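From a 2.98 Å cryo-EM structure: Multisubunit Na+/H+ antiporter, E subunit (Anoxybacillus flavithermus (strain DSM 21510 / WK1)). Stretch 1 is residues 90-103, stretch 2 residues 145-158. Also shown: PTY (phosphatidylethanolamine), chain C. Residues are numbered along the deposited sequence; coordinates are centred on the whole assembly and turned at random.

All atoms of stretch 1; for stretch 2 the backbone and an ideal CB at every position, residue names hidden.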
ATOM      1  N   ILE E  90      39.161  23.532 -21.407  1.00 85.05           N
ATOM      2  CA  ILE E  90      38.030  24.052 -20.647  1.00 78.95           C
ATOM      3  C   ILE E  90      37.209  24.906 -21.598  1.00 74.55           C
ATOM      4  O   ILE E  90      37.748  25.808 -22.244  1.00 71.24           O
ATOM      5  CB  ILE E  90      38.465  24.873 -19.416  1.00 86.22           C
ATOM      6  CG1 ILE E  90      39.125  23.986 -18.365  1.00 78.87           C
ATOM      7  CG2 ILE E  90      37.289  25.591 -18.798  1.00 91.04           C
ATOM      8  CD1 ILE E  90      39.739  24.756 -17.223  1.00 71.17           C
ATOM      9  N   PHE E  91      35.915  24.614 -21.703  1.00 79.22           N
ATOM     10  CA  PHE E  91      35.091  25.285 -22.696  1.00 86.63           C
ATOM     11  C   PHE E  91      33.692  25.522 -22.149  1.00 94.57           C
ATOM     12  O   PHE E  91      33.245  24.869 -21.203  1.00102.48           O
ATOM     13  CB  PHE E  91      35.050  24.491 -24.012  1.00 81.91           C
ATOM     14  CG  PHE E  91      34.407  23.135 -23.906  1.00 67.32           C
ATOM     15  CD1 PHE E  91      35.136  22.036 -23.487  1.00 59.69           C
ATOM     16  CD2 PHE E  91      33.094  22.947 -24.298  1.00 66.83           C
ATOM     17  CE1 PHE E  91      34.555  20.792 -23.412  1.00 60.84           C
ATOM     18  CE2 PHE E  91      32.512  21.701 -24.232  1.00 67.28           C
ATOM     19  CZ  PHE E  91      33.248  20.620 -23.792  1.00 61.71           C
ATOM     20  N   ALA E  92      33.011  26.483 -22.762  1.00 86.30           N
ATOM     21  CA  ALA E  92      31.654  26.849 -22.400  1.00 72.25           C
ATOM     22  C   ALA E  92      30.652  26.135 -23.288  1.00 72.29           C
ATOM     23  O   ALA E  92      30.955  25.728 -24.410  1.00 72.33           O
ATOM     24  CB  ALA E  92      31.449  28.355 -22.524  1.00 65.49           C
ATOM     25  N   LEU E  93      29.435  25.995 -22.771  1.00 80.04           N
ATOM     26  CA  LEU E  93      28.354  25.517 -23.592  1.00 85.62           C
ATOM     27  C   LEU E  93      27.090  26.265 -23.194  1.00 84.93           C
ATOM     28  O   LEU E  93      26.844  26.463 -21.993  1.00 88.01           O
ATOM     29  CB  LEU E  93      28.174  24.000 -23.458  1.00 89.30           C
ATOM     30  CG  LEU E  93      27.781  23.340 -22.136  1.00100.08           C
ATOM     31  CD1 LEU E  93      26.281  23.076 -22.045  1.00101.25           C
ATOM     32  CD2 LEU E  93      28.572  22.082 -21.920  1.00107.56           C
ATOM     33  N   PRO E  94      26.303  26.722 -24.161  1.00 91.45           N
ATOM     34  CA  PRO E  94      25.037  27.377 -23.832  1.00 98.02           C
ATOM     35  C   PRO E  94      24.014  26.366 -23.347  1.00103.15           C
ATOM     36  O   PRO E  94      24.105  25.166 -23.612  1.00102.06           O
ATOM     37  CB  PRO E  94      24.608  28.012 -25.155  1.00107.76           C
ATOM     38  CG  PRO E  94      25.245  27.157 -26.188  1.00115.68           C
ATOM     39  CD  PRO E  94      26.558  26.714 -25.611  1.00103.08           C
ATOM     40  N   THR E  95      23.025  26.874 -22.619  1.00108.61           N
ATOM     41  CA  THR E  95      22.051  26.027 -21.952  1.00107.97           C
ATOM     42  C   THR E  95      20.673  26.652 -22.107  1.00106.73           C
ATOM     43  O   THR E  95      20.523  27.873 -22.001  1.00102.69           O
ATOM     44  CB  THR E  95      22.405  25.853 -20.466  1.00113.79           C
ATOM     45  OG1 THR E  95      23.772  25.443 -20.350  1.00114.49           O
ATOM     46  CG2 THR E  95      21.542  24.785 -19.815  1.00107.38           C
ATOM     47  N   GLU E  96      19.677  25.816 -22.388  1.00113.91           N
ATOM     48  CA  GLU E  96      18.283  26.233 -22.431  1.00117.38           C
ATOM     49  C   GLU E  96      17.510  25.778 -21.204  1.00109.74           C
ATOM     50  O   GLU E  96      16.323  26.090 -21.080  1.00104.06           O
ATOM     51  CB  GLU E  96      17.604  25.691 -23.696  1.00120.44           C
ATOM     52  CG  GLU E  96      18.132  26.266 -25.010  1.00127.32           C
ATOM     53  CD  GLU E  96      19.350  25.528 -25.536  1.00128.63           C
ATOM     54  OE1 GLU E  96      19.759  24.526 -24.913  1.00126.28           O
ATOM     55  OE2 GLU E  96      19.899  25.948 -26.573  1.00130.43           O
ATOM     56  N   LEU E  97      18.164  25.066 -20.292  1.00114.23           N
ATOM     57  CA  LEU E  97      17.496  24.414 -19.176  1.00114.92           C
ATOM     58  C   LEU E  97      17.272  25.420 -18.054  1.00112.72           C
ATOM     59  O   LEU E  97      18.177  26.185 -17.709  1.00109.11           O
ATOM     60  CB  LEU E  97      18.331  23.229 -18.679  1.00118.63           C
ATOM     61  CG  LEU E  97      18.357  21.883 -19.425  1.00115.30           C
ATOM     62  CD1 LEU E  97      19.111  21.934 -20.745  1.00119.37           C
ATOM     63  CD2 LEU E  97      18.989  20.822 -18.552  1.00113.58           C
ATOM     64  N   LYS E  98      16.069  25.413 -17.477  1.00108.90           N
ATOM     65  CA  LYS E  98      15.644  26.475 -16.575  1.00 98.76           C
ATOM     66  C   LYS E  98      15.658  26.057 -15.110  1.00 87.69           C
ATOM     67  O   LYS E  98      16.303  26.720 -14.295  1.00 87.64           O
ATOM     68  CB  LYS E  98      14.248  26.963 -16.975  1.00 98.44           C
ATOM     69  CG  LYS E  98      14.183  27.477 -18.391  1.00 98.84           C
ATOM     70  CD  LYS E  98      15.049  28.704 -18.563  1.00 96.19           C
ATOM     71  CE  LYS E  98      14.887  29.277 -19.954  1.00 96.18           C
ATOM     72  NZ  LYS E  98      15.468  28.368 -20.973  1.00 96.67           N
ATOM     73  N   LYS E  99      14.962  24.987 -14.743  1.00 76.74           N
ATOM     74  CA  LYS E  99      14.892  24.621 -13.336  1.00 82.74           C
ATOM     75  C   LYS E  99      16.191  23.962 -12.893  1.00 80.96           C
ATOM     76  O   LYS E  99      16.898  23.340 -13.686  1.00 84.10           O
ATOM     77  CB  LYS E  99      13.701  23.701 -13.062  1.00 87.18           C
ATOM     78  CG  LYS E  99      13.768  22.329 -13.694  1.00 92.01           C
ATOM     79  CD  LYS E  99      12.545  21.508 -13.342  1.00 99.07           C
ATOM     80  CE  LYS E  99      11.322  22.024 -14.073  1.00102.31           C
ATOM     81  NZ  LYS E  99      10.129  21.177 -13.822  1.00106.29           N
ATOM     82  N   GLU E 100      16.513  24.125 -11.608  1.00 78.03           N
ATOM     83  CA  GLU E 100      17.804  23.675 -11.101  1.00 83.44           C
ATOM     84  C   GLU E 100      17.901  22.157 -11.011  1.00 85.07           C
ATOM     85  O   GLU E 100      19.013  21.620 -10.985  1.00 85.21           O
ATOM     86  CB  GLU E 100      18.071  24.312  -9.737  1.00 93.10           C
ATOM     87  CG  GLU E 100      17.136  23.866  -8.628  1.00116.24           C
ATOM     88  CD  GLU E 100      17.373  24.618  -7.332  1.00129.36           C
ATOM     89  OE1 GLU E 100      18.228  25.528  -7.319  1.00125.29           O
ATOM     90  OE2 GLU E 100      16.706  24.299  -6.327  1.00130.56           O
ATOM     91  N   TRP E 101      16.765  21.460 -11.000  1.00 88.14           N
ATOM     92  CA  TRP E 101      16.774  20.002 -10.984  1.00103.68           C
ATOM     93  C   TRP E 101      17.260  19.426 -12.311  1.00106.07           C
ATOM     94  O   TRP E 101      18.076  18.496 -12.331  1.00104.37           O
ATOM     95  CB  TRP E 101      15.375  19.495 -10.661  1.00119.26           C
ATOM     96  CG  TRP E 101      15.266  18.029 -10.618  1.00144.35           C
ATOM     97  CD1 TRP E 101      15.856  17.190  -9.723  1.00152.91           C
ATOM     98  CD2 TRP E 101      14.517  17.207 -11.514  1.00150.66           C
ATOM     99  NE1 TRP E 101      15.517  15.889 -10.003  1.00160.33           N
ATOM    100  CE2 TRP E 101      14.694  15.871 -11.098  1.00158.85           C
ATOM    101  CE3 TRP E 101      13.713  17.469 -12.627  1.00137.34           C
ATOM    102  CZ2 TRP E 101      14.096  14.799 -11.757  1.00147.06           C
ATOM    103  CZ3 TRP E 101      13.119  16.402 -13.279  1.00134.02           C
ATOM    104  CH2 TRP E 101      13.313  15.084 -12.842  1.00136.17           C
ATOM    105  N   GLU E 102      16.774  19.963 -13.433  1.00103.96           N
ATOM    106  CA  GLU E 102      17.244  19.464 -14.720  1.00 91.10           C
ATOM    107  C   GLU E 102      18.672  19.914 -14.992  1.00 81.16           C
ATOM    108  O   GLU E 102      19.432  19.188 -15.642  1.00 80.18           O
ATOM    109  CB  GLU E 102      16.294  19.890 -15.845  1.00 96.80           C
ATOM    110  CG  GLU E 102      16.254  21.367 -16.169  1.00115.76           C
ATOM    111  CD  GLU E 102      15.199  21.716 -17.199  1.00131.12           C
ATOM    112  OE1 GLU E 102      14.506  20.800 -17.683  1.00134.93           O
ATOM    113  OE2 GLU E 102      15.046  22.914 -17.509  1.00129.29           O
ATOM    114  N   ILE E 103      19.072  21.061 -14.440  1.00 72.64           N
ATOM    115  CA  ILE E 103      20.449  21.520 -14.573  1.00 68.75           C
ATOM    116  C   ILE E 103      21.393  20.611 -13.796  1.00 73.98           C
ATOM    117  O   ILE E 103      22.459  20.233 -14.298  1.00 81.04           O
ATOM    118  CB  ILE E 103      20.554  22.991 -14.132  1.00 72.65           C
ATOM    119  CG1 ILE E 103      19.803  23.884 -15.119  1.00 82.66           C
ATOM    120  CG2 ILE E 103      21.996  23.442 -14.027  1.00 72.70           C
ATOM    121  CD1 ILE E 103      19.637  25.311 -14.651  1.00 85.21           C
ATOM    122  N   UNK E 145      26.634  14.557 -28.228  1.00117.91           N
ATOM    123  CA  UNK E 145      26.149  13.639 -27.198  1.00116.14           C
ATOM    124  C   UNK E 145      25.415  14.398 -26.097  1.00101.78           C
ATOM    125  O   UNK E 145      24.327  13.997 -25.664  1.00101.23           O
ATOM    126  CB  UNK E 145      27.310  12.840 -26.603  1.00116.14           C
ATOM    127  N   UNK E 146      25.967  15.527 -25.660  1.00100.82           N
ATOM    128  CA  UNK E 146      25.288  16.296 -24.626  1.00105.58           C
ATOM    129  C   UNK E 146      24.078  17.057 -25.160  1.00102.02           C
ATOM    130  O   UNK E 146      23.156  17.331 -24.384  1.00104.98           O
ATOM    131  CB  UNK E 146      26.269  17.277 -23.981  1.00105.58           C
ATOM    132  N   UNK E 147      24.034  17.371 -26.464  1.00103.33           N
ATOM    133  CA  UNK E 147      22.797  17.897 -27.040  1.00109.74           C
ATOM    134  C   UNK E 147      21.697  16.841 -27.038  1.00110.98           C
ATOM    135  O   UNK E 147      20.537  17.156 -26.750  1.00109.57           O
ATOM    136  CB  UNK E 147      23.043  18.396 -28.465  1.00109.74           C
ATOM    137  N   UNK E 148      22.045  15.580 -27.328  1.00105.38           N
ATOM    138  CA  UNK E 148      21.055  14.506 -27.226  1.00100.65           C
ATOM    139  C   UNK E 148      20.628  14.270 -25.777  1.00102.57           C
ATOM    140  O   UNK E 148      19.453  13.980 -25.507  1.00 97.73           O
ATOM    141  CB  UNK E 148      21.616  13.213 -27.820  1.00100.65           C
ATOM    142  N   UNK E 149      21.572  14.406 -24.835  1.00 99.42           N
ATOM    143  CA  UNK E 149      21.258  14.278 -23.412  1.00 90.67           C
ATOM    144  C   UNK E 149      20.281  15.352 -22.954  1.00 84.36           C
ATOM    145  O   UNK E 149      19.279  15.055 -22.294  1.00 83.37           O
ATOM    146  CB  UNK E 149      22.539  14.351 -22.578  1.00 90.67           C
ATOM    147  N   UNK E 150      20.550  16.611 -23.299  1.00 80.41           N
ATOM    148  CA  UNK E 150      19.638  17.663 -22.875  1.00 74.98           C
ATOM    149  C   UNK E 150      18.345  17.653 -23.677  1.00 76.56           C
ATOM    150  O   UNK E 150      17.334  18.147 -23.181  1.00 76.36           O
ATOM    151  CB  UNK E 150      20.317  19.029 -23.000  1.00 74.98           C
ATOM    152  N   UNK E 151      18.336  17.049 -24.869  1.00 88.99           N
ATOM    153  CA  UNK E 151      17.080  16.799 -25.572  1.00 94.80           C
ATOM    154  C   UNK E 151      16.211  15.806 -24.809  1.00 91.71           C
ATOM    155  O   UNK E 151      14.999  16.012 -24.652  1.00 87.75           O
ATOM    156  CB  UNK E 151      17.354  16.279 -26.985  1.00 94.80           C
ATOM    157  N   UNK E 152      16.824  14.723 -24.322  1.00 91.55           N
ATOM    158  CA  UNK E 152      16.087  13.752 -23.522  1.00 91.30           C
ATOM    159  C   UNK E 152      15.622  14.359 -22.199  1.00 88.97           C
ATOM    160  O   UNK E 152      14.514  14.065 -21.735  1.00 90.46           O
ATOM    161  CB  UNK E 152      16.953  12.518 -23.259  1.00 91.30           C
ATOM    162  N   UNK E 153      16.428  15.253 -21.620  1.00 94.42           N
ATOM    163  CA  UNK E 153      16.050  15.938 -20.385  1.00 97.16           C
ATOM    164  C   UNK E 153      14.902  16.921 -20.631  1.00100.76           C
ATOM    165  O   UNK E 153      14.007  17.070 -19.787  1.00 98.47           O
ATOM    166  CB  UNK E 153      17.256  16.672 -19.795  1.00 97.16           C
ATOM    167  N   UNK E 154      14.882  17.571 -21.800  1.00107.05           N
ATOM    168  CA  UNK E 154      13.742  18.410 -22.168  1.00109.76           C
ATOM    169  C   UNK E 154      12.473  17.588 -22.345  1.00113.67           C
ATOM    170  O   UNK E 154      11.387  18.023 -21.945  1.00114.97           O
ATOM    171  CB  UNK E 154      14.045  19.181 -23.455  1.00109.76           C
ATOM    172  N   UNK E 155      12.578  16.399 -22.941  1.00121.88           N
ATOM    173  CA  UNK E 155      11.355  15.628 -23.138  1.00126.19           C
ATOM    174  C   UNK E 155      10.940  14.820 -21.908  1.00115.88           C
ATOM    175  O   UNK E 155       9.862  14.219 -21.928  1.00109.13           O
ATOM    176  CB  UNK E 155      11.534  14.684 -24.328  1.00126.19           C
ATOM    177  N   UNK E 156      11.756  14.773 -20.850  1.00124.95           N
ATOM    178  CA  UNK E 156      11.228  14.335 -19.555  1.00133.28           C
ATOM    179  C   UNK E 156      10.191  15.331 -19.050  1.00132.91           C
ATOM    180  O   UNK E 156       9.076  14.958 -18.669  1.00131.62           O
ATOM    181  CB  UNK E 156      12.356  14.177 -18.533  1.00133.28           C
ATOM    182  N   UNK E 157      10.539  16.618 -19.061  1.00136.48           N
ATOM    183  CA  UNK E 157       9.717  17.682 -18.506  1.00134.60           C
ATOM    184  C   UNK E 157       8.702  18.238 -19.498  1.00132.49           C
ATOM    185  O   UNK E 157       8.170  19.328 -19.260  1.00132.00           O
ATOM    186  CB  UNK E 157      10.615  18.816 -18.006  1.00134.60           C
ATOM    187  N   UNK E 158       8.433  17.510 -20.586  1.00133.23           N
ATOM    188  CA  UNK E 158       7.515  17.897 -21.669  1.00136.37           C
ATOM    189  C   UNK E 158       7.829  19.262 -22.284  1.00142.03           C
ATOM    190  O   UNK E 158       7.285  20.286 -21.874  1.00127.77           O
ATOM    191  OXT UNK E 158       8.632  19.368 -23.209  1.00161.27           O
ATOM    192  CB  UNK E 158       6.079  17.906 -21.142  1.00136.37           C
TER
HETATM  193  C1  PTY C 201      13.524  16.759  -5.184  1.00124.11           C
HETATM  194  C2  PTY C 201       8.605  20.226  -6.734  1.00134.18           C
HETATM  195  C3  PTY C 201       9.936  20.956  -6.997  1.00139.01           C
HETATM  196  O4  PTY C 201      12.938  15.895  -6.185  1.00115.50           O
HETATM  197  C5  PTY C 201      12.380  18.396  -3.630  1.00139.83           C
HETATM  198  C6  PTY C 201      12.481  16.971  -4.114  1.00129.42           C
HETATM  199  O7  PTY C 201      12.588  15.977  -3.031  1.00122.60           O
HETATM  200  C8  PTY C 201      13.718  15.828  -2.302  1.00122.37           C
HETATM  201  O10 PTY C 201      14.580  16.658  -2.191  1.00130.27           O
HETATM  202  C11 PTY C 201      13.752  14.476  -1.656  1.00117.19           C
HETATM  203  C12 PTY C 201      13.286  13.387  -2.612  1.00116.77           C
HETATM  204  C13 PTY C 201      14.256  12.229  -2.742  1.00116.09           C
HETATM  205  C14 PTY C 201      14.455  11.431  -1.469  1.00127.54           C
HETATM  206  C15 PTY C 201      15.333  10.207  -1.662  1.00134.35           C
HETATM  207  C16 PTY C 201      14.766   9.212  -2.657  1.00135.80           C
HETATM  208  C17 PTY C 201      15.707   8.069  -3.007  1.00142.35           C
HETATM  209  C18 PTY C 201      16.045   7.156  -1.839  1.00142.81           C
HETATM  210  C19 PTY C 201      16.936   5.981  -2.212  1.00139.95           C
HETATM  211  C20 PTY C 201      16.356   5.092  -3.300  1.00131.72           C
HETATM  212  C30 PTY C 201      13.769  15.192  -6.952  1.00107.40           C
HETATM  213  C31 PTY C 201      13.008  14.360  -7.940  1.00116.36           C
HETATM  214  O30 PTY C 201      14.964  15.233  -6.858  1.00112.98           O
HETATM  215  C32 PTY C 201      12.285  13.182  -7.302  1.00119.09           C
HETATM  216  C33 PTY C 201      13.239  12.158  -6.715  1.00119.56           C
HETATM  217  C34 PTY C 201      12.623  10.780  -6.524  1.00123.27           C
HETATM  218  C35 PTY C 201      13.639   9.705  -6.180  1.00125.21           C
HETATM  219  C36 PTY C 201      13.079   8.294  -6.221  1.00125.96           C
HETATM  220  C37 PTY C 201      12.568   7.876  -7.590  1.00123.35           C
HETATM  221  P1  PTY C 201      11.960  20.146  -5.469  1.00169.11           P
HETATM  222  O11 PTY C 201      10.988  20.003  -6.714  1.00154.63           O
HETATM  223  O12 PTY C 201      11.671  21.342  -4.896  1.00174.45           O
HETATM  224  O13 PTY C 201      13.294  19.972  -5.853  1.00166.76           O
HETATM  225  O14 PTY C 201      11.518  19.104  -4.544  1.00157.92           O
HETATM  226  N1  PTY C 201       7.651  21.169  -6.148  1.00133.57           N

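Stretch 2 is a helix for most of its length, packing against the end of a strand, a loop and the first turn of a second helix in stretch 1. Position 145 finds nothing of stretch 1 within reach. Many side chains would do; it is Ile 145.

Position 146 points its CB toward stretch 1, but across a gap: its CA lies 9.8 Å from the CA of Leu 93. Phe 91 and Leu 93 offer apolar surface beyond, so a long, flexible chain is what could reach it, either methionine-like or a lysine. The residue is Lys 146. Its NZ comes 3.3 Å from Phe 91 CZ, at the edge of the ring and near its plane, and 3.6 Å from Leu 93 CD2. No acceptor of stretch 1 bonds it.

Position 147 points sideways and tolerates most polar chains. Gln 147 fills it, its end swinging nearer to stretch 1 without touching it. Positions 148 and 149 are out of reach and little constrained: Ser 148 returns its OG to Ile 145 O at 2.6 Å, and Phe 149 keeps its ring out of reach of stretch 1.

Position 150 is tighter. Its CB points toward stretch 1, and the ideal CB lies 3.9 Å from Leu 97 CD1, which favours an apolar chain; the carboxylate of Glu 96 nearby would welcome a positive charge. The deposited Glu 150 follows neither rule. Its OE1 lies 3.7 Å from Leu 97 CD1, and its OE2 lies 3.5 Å from Glu 96 OE1, two acceptors of like charge with no hydrogen bond between them.

Position 151 points away and suits a polar chain: Lys 151. Position 152, out of reach, would take almost any helix-compatible chain; it is Thr 152, whose OG1 bonds Ser 148 O at 2.9 Å.

Position 153 faces stretch 1, its ideal CB 4.7 Å from Leu 97 CD2 and 5.2 Å from Glu 102 CB. A medium aliphatic chain would fill that space. Ile 153 does so: its CG2 packs 3.8 Å from Leu 97 CD2 and 3.7 Å from Glu 102 CB.

At 154 the CB points sideways, yet Leu 97 and the backbone of Glu 96 lie within range of a long chain that can bend. Met 154, m at chi1 and chi2, brings its CE 3.7 Å from Leu 97 CD1 and 3.6 Å from Glu 96 O.

Stretch 1 does not reach position 155, so many side chains would do: Glu 155. Position 156 points toward stretch 1, where the Trp 101 ring offers apolar surface with room to spare, so aliphatic chains of several sizes would suit. Val 156 is there, its CG1 4.7 Å from Trp 101 CH2.

Position 157 has Glu 102 OE1 4.4 Å and Lys 99 NZ 4.8 Å from its ideal CB, so a small neutral polar chain fits, whereas an acid would suit Lys 99 but not Glu 102. Ser 157 places OG 3.9 Å from Lys 99 NZ, unbonded. Position 158, out of reach and free to vary, is Lys 158.

Stretch 2, residues 145-158: IKQSFEKTIMEVSK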
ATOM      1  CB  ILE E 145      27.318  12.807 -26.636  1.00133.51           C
ATOM      2  CG1 ILE E 145      27.873  11.877 -27.716  1.00143.44           C
ATOM      3  CG2 ILE E 145      26.894  12.005 -25.417  1.00135.39           C
ATOM      4  CD1 ILE E 145      29.154  11.176 -27.320  1.00142.84           C
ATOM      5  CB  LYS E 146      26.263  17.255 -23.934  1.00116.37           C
ATOM      6  CG  LYS E 146      26.700  18.434 -24.761  1.00134.68           C
ATOM      7  CD  LYS E 146      27.765  19.254 -24.084  1.00136.33           C
ATOM      8  CE  LYS E 146      29.106  18.527 -24.089  1.00138.67           C
ATOM      9  NZ  LYS E 146      30.220  19.354 -23.547  1.00135.90           N
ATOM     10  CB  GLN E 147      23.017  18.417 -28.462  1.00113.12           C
ATOM     11  CG  GLN E 147      23.865  19.673 -28.583  1.00107.42           C
ATOM     12  CD  GLN E 147      23.341  20.828 -27.769  1.00106.44           C
ATOM     13  OE1 GLN E 147      23.971  21.252 -26.802  1.00104.08           O
ATOM     14  NE2 GLN E 147      22.179  21.343 -28.147  1.00111.95           N
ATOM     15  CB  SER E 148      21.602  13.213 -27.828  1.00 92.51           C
ATOM     16  OG  SER E 148      22.619  12.656 -27.012  1.00 90.34           O
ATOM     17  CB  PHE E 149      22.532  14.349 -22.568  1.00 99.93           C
ATOM     18  CG  PHE E 149      23.341  13.085 -22.566  1.00128.92           C
ATOM     19  CD1 PHE E 149      22.807  11.897 -23.038  1.00140.79           C
ATOM     20  CD2 PHE E 149      24.631  13.083 -22.060  1.00135.16           C
ATOM     21  CE1 PHE E 149      23.557  10.733 -23.027  1.00144.59           C
ATOM     22  CE2 PHE E 149      25.382  11.919 -22.037  1.00139.42           C
ATOM     23  CZ  PHE E 149      24.845  10.745 -22.521  1.00143.06           C
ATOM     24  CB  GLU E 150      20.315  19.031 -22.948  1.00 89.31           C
ATOM     25  CG  GLU E 150      20.568  19.582 -24.326  1.00116.64           C
ATOM     26  CD  GLU E 150      21.357  20.877 -24.273  1.00122.97           C
ATOM     27  OE1 GLU E 150      21.808  21.250 -23.171  1.00122.77           O
ATOM     28  OE2 GLU E 150      21.503  21.537 -25.320  1.00125.43           O
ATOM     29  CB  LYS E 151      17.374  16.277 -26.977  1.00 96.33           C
ATOM     30  CG  LYS E 151      16.153  16.093 -27.853  1.00102.79           C
ATOM     31  CD  LYS E 151      16.546  15.454 -29.174  1.00106.12           C
ATOM     32  CE  LYS E 151      17.317  16.429 -30.049  1.00108.20           C
ATOM     33  NZ  LYS E 151      17.624  15.846 -31.382  1.00101.03           N
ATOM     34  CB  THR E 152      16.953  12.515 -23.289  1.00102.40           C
ATOM     35  OG1 THR E 152      17.474  12.069 -24.545  1.00103.67           O
ATOM     36  CG2 THR E 152      16.128  11.386 -22.713  1.00104.96           C
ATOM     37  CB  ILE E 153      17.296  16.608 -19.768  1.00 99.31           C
ATOM     38  CG1 ILE E 153      18.239  15.534 -19.216  1.00 99.83           C
ATOM     39  CG2 ILE E 153      16.955  17.593 -18.671  1.00 91.55           C
ATOM     40  CD1 ILE E 153      19.585  16.045 -18.802  1.00 81.68           C
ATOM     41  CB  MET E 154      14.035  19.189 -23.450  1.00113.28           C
ATOM     42  CG  MET E 154      14.983  20.360 -23.298  1.00122.54           C
ATOM     43  SD  MET E 154      14.312  21.695 -22.301  1.00145.92           S
ATOM     44  CE  MET E 154      15.749  22.746 -22.167  1.00144.31           C
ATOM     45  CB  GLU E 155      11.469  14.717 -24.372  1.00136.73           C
ATOM     46  CG  GLU E 155      12.510  13.622 -24.315  1.00152.76           C
ATOM     47  CD  GLU E 155      11.974  12.310 -23.772  1.00160.08           C
ATOM     48  OE1 GLU E 155      10.742  12.109 -23.798  1.00158.65           O
ATOM     49  OE2 GLU E 155      12.788  11.488 -23.312  1.00164.08           O
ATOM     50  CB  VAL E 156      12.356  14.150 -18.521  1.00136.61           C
ATOM     51  CG1 VAL E 156      11.766  13.839 -17.149  1.00114.50           C
ATOM     52  CG2 VAL E 156      13.289  13.039 -18.918  1.00150.86           C
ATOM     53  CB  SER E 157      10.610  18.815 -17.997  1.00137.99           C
ATOM     54  OG  SER E 157       9.834  19.907 -17.534  1.00137.19           O
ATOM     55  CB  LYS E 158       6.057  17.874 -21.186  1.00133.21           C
ATOM     56  CG  LYS E 158       5.539  16.504 -20.762  1.00133.57           C
ATOM     57  CD  LYS E 158       5.558  15.516 -21.918  1.00131.93           C
ATOM     58  CE  LYS E 158       4.646  15.969 -23.049  1.00129.92           C
ATOM     59  NZ  LYS E 158       3.227  16.074 -22.629  1.00123.46           N
TER
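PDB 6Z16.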